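Long-range contact in hemolysin (Xylella fastidiosa, PDB 2OAI), which is a membrane-associated CBS-domain protein whose C-terminal CorC_HlyC transporter-associated domain, the part described here, binds calcium and is thought to bind flavin adenine dinucleotide: residues I22-I28 / Y47-M53. Numbering follows the deposited sequence.
Sequences IDGTLPI and YHTLAGM. With EDO (1,2-ethanediol), chain E.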
loop_
_atom_site.group_PDB
_atom_site.type_symbol
_atom_site.label_atom_id
_atom_site.label_comp_id
_atom_site.label_asym_id
_atom_site.label_seq_id
_atom_site.Cartn_x
_atom_site.Cartn_y
_atom_site.Cartn_z
ATOM N N ILE A 22 -0.094 7.172 -2.560
ATOM C CA ILE A 22 -0.833 8.423 -2.316
ATOM C C ILE A 22 -1.992 8.215 -1.330
ATOM O O ILE A 22 -2.716 7.228 -1.409
ATOM C CB ILE A 22 -1.371 9.018 -3.621
ATOM C CG1 ILE A 22 -0.219 9.189 -4.646
ATOM C CG2 ILE A 22 -2.080 10.381 -3.331
ATOM C CD1 ILE A 22 -0.629 9.912 -5.944
ATOM N N ASP A 23 -2.133 9.140 -0.388
ATOM C CA ASP A 23 -3.219 9.093 0.615
ATOM C C ASP A 23 -4.567 9.315 -0.101
ATOM O O ASP A 23 -4.655 10.133 -1.039
ATOM C CB ASP A 23 -2.978 10.201 1.652
ATOM C CG ASP A 23 -3.846 10.042 2.860
ATOM O OD1 ASP A 23 -5.051 10.340 2.769
ATOM O OD2 ASP A 23 -3.331 9.609 3.910
ATOM N N GLY A 24 -5.608 8.566 0.284
ATOM C CA GLY A 24 -6.931 8.775 -0.321
ATOM C C GLY A 24 -7.473 10.190 -0.200
ATOM O O GLY A 24 -8.324 10.593 -0.990
ATOM N N THR A 25 -7.011 10.963 0.786
ATOM C CA THR A 25 -7.529 12.329 0.955
ATOM C C THR A 25 -6.919 13.380 0.015
ATOM O O THR A 25 -7.304 14.565 0.065
ATOM C CB THR A 25 -7.354 12.828 2.402
ATOM O OG1 THR A 25 -5.954 12.913 2.690
ATOM C CG2 THR A 25 -8.051 11.896 3.371
ATOM N N LEU A 26 -5.987 12.986 -0.849
ATOM C CA LEU A 26 -5.337 13.991 -1.701
ATOM C C LEU A 26 -6.411 14.643 -2.599
ATOM O O LEU A 26 -7.149 13.919 -3.268
ATOM C CB LEU A 26 -4.227 13.360 -2.562
ATOM C CG LEU A 26 -3.405 14.396 -3.359
ATOM C CD1 LEU A 26 -2.516 15.199 -2.411
ATOM C CD2 LEU A 26 -2.608 13.736 -4.459
ATOM N N PRO A 27 -6.511 15.984 -2.611
ATOM C CA PRO A 27 -7.550 16.562 -3.483
ATOM C C PRO A 27 -7.254 16.272 -4.963
ATOM O O PRO A 27 -6.086 16.215 -5.344
ATOM C CB PRO A 27 -7.469 18.074 -3.216
ATOM C CG PRO A 27 -6.670 18.216 -1.941
ATOM C CD PRO A 27 -5.749 17.013 -1.887
ATOM N N ILE A 28 -8.301 16.100 -5.778
ATOM C CA ILE A 28 -8.143 15.804 -7.218
ATOM C C ILE A 28 -7.375 16.919 -7.951
ATOM O O ILE A 28 -6.605 16.648 -8.873
ATOM C CB ILE A 28 -9.528 15.547 -7.899
ATOM C CG1 ILE A 28 -10.143 14.235 -7.404
ATOM C CG2 ILE A 28 -9.441 15.586 -9.458
ATOM C CD1 ILE A 28 -9.372 12.948 -7.726
ATOM N N TYR A 47 -17.092 14.195 -6.460
ATOM C CA TYR A 47 -15.879 13.948 -5.686
ATOM C C TYR A 47 -14.836 15.046 -5.820
ATOM O O TYR A 47 -14.771 15.742 -6.849
ATOM C CB TYR A 47 -15.272 12.599 -6.063
ATOM C CG TYR A 47 -14.828 12.486 -7.495
ATOM C CD1 TYR A 47 -13.579 12.979 -7.894
ATOM C CD2 TYR A 47 -15.633 11.851 -8.451
ATOM C CE1 TYR A 47 -13.150 12.871 -9.216
ATOM C CE2 TYR A 47 -15.211 11.732 -9.785
ATOM C CZ TYR A 47 -13.958 12.240 -10.145
ATOM O OH TYR A 47 -13.510 12.151 -11.443
ATOM N N HIS A 48 -14.044 15.225 -4.771
ATOM C CA HIS A 48 -12.974 16.203 -4.811
ATOM C C HIS A 48 -11.654 15.616 -4.322
ATOM O O HIS A 48 -10.651 16.320 -4.289
ATOM C CB HIS A 48 -13.336 17.475 -4.036
ATOM C CG HIS A 48 -13.419 17.271 -2.557
ATOM N ND1 HIS A 48 -14.501 16.666 -1.947
ATOM C CD2 HIS A 48 -12.544 17.567 -1.565
ATOM C CE1 HIS A 48 -14.286 16.592 -0.643
ATOM N NE2 HIS A 48 -13.105 17.130 -0.387
ATOM N N THR A 49 -11.665 14.345 -3.935
ATOM C CA THR A 49 -10.452 13.675 -3.481
ATOM C C THR A 49 -10.243 12.363 -4.244
ATOM O O THR A 49 -11.175 11.818 -4.868
ATOM C CB THR A 49 -10.479 13.306 -1.964
ATOM O OG1 THR A 49 -11.421 12.244 -1.743
ATOM C CG2 THR A 49 -10.803 14.504 -1.082
ATOM N N LEU A 50 -9.019 11.855 -4.166
ATOM C CA LEU A 50 -8.687 10.550 -4.748
ATOM C C LEU A 50 -9.577 9.404 -4.241
ATOM O O LEU A 50 -10.085 8.611 -5.057
ATOM C CB LEU A 50 -7.191 10.256 -4.540
ATOM C CG LEU A 50 -6.611 8.923 -5.055
ATOM C CD1 LEU A 50 -6.973 8.677 -6.536
ATOM C CD2 LEU A 50 -5.097 8.944 -4.857
ATOM N N ALA A 51 -9.805 9.303 -2.922
ATOM C CA ALA A 51 -10.684 8.236 -2.421
ATOM C C ALA A 51 -12.095 8.405 -3.002
ATOM O O ALA A 51 -12.743 7.431 -3.395
ATOM C CB ALA A 51 -10.736 8.248 -0.884
ATOM N N GLY A 52 -12.570 9.653 -3.026
ATOM C CA GLY A 52 -13.894 9.983 -3.569
ATOM C C GLY A 52 -14.023 9.529 -5.018
ATOM O O GLY A 52 -15.064 8.976 -5.408
HETATM N N MSE A 53 -12.958 9.732 -5.795
HETATM C CA MSE A 53 -12.963 9.336 -7.182
HETATM C C MSE A 53 -13.059 7.817 -7.310
HETATM O O MSE A 53 -13.768 7.308 -8.185
HETATM C CB MSE A 53 -11.721 9.833 -7.904
HETATM C CG MSE A 53 -11.722 9.361 -9.319
HETATM SE SE MSE A 53 -10.446 10.281 -10.454
HETATM C CE MSE A 53 -8.922 9.551 -9.853
HETATM C C1 EDO E . -7.165 8.110 3.895
HETATM O O1 EDO E . -6.085 8.759 4.525
HETATM C C2 EDO E . -7.800 8.846 2.739
HETATM O O2 EDO E . -9.064 8.260 2.430
#
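Pro27 and Thr49 face each other in a single backbone bridge, flanked by two hydrogen bonds: Leu50 N to Leu26 O (2.9 Å), nearly collinear with the carbonyl, and Ile28 N to His48 O (2.8 Å), whose donor stands 45° above the carbonyl plane. A third, Ala51 N to Gly24 O (2.8 Å), lies in the carbonyl plane on a lone pair. Pro27 and Thr49 are both N-cap residues, which places the bridge at the starts of helices 28-35 and 50-58. Leu50 N and Ala51 N, two of the three donors across the contact, belong to the first turn of helix 50-58; Thr49 OG1 caps Gly52 N (3.1 Å).

The apolar contacts fall into two groups. Ile28 CD1 lies against the Thr49 carbonyl and reaches Met53 CB, while CG1 meets the edge of the Tyr47 ring at CD1 (3.7 Å), near its plane. Met53 CA sits over the centre of one face of that ring. Leu50, with CG anti to the backbone N (chi1 179°), extends CD2 to Ile22 CG2 (3.7 Å), the two side chains crossing at about a right angle. Leu31 touches Ile22, Leu26, Leu50 and Met53, so helix 28-35 packs against both segments.

Within 22-28, Asp23 OD1 accepts Thr25 N through its anti lone pair, an Asx turn, and Thr25 OG1 from above the carboxylate plane; O1 of an ethanediol, probably from the crystallisation liquor, also donates to it (2.6 Å). The Asp23 side chain lies about 4 Å from that of Asp86, a calcium ligand. Backbone hydrogen bonds thus hold the two helix starts together, using N-H groups with no acceptor earlier in their own helix.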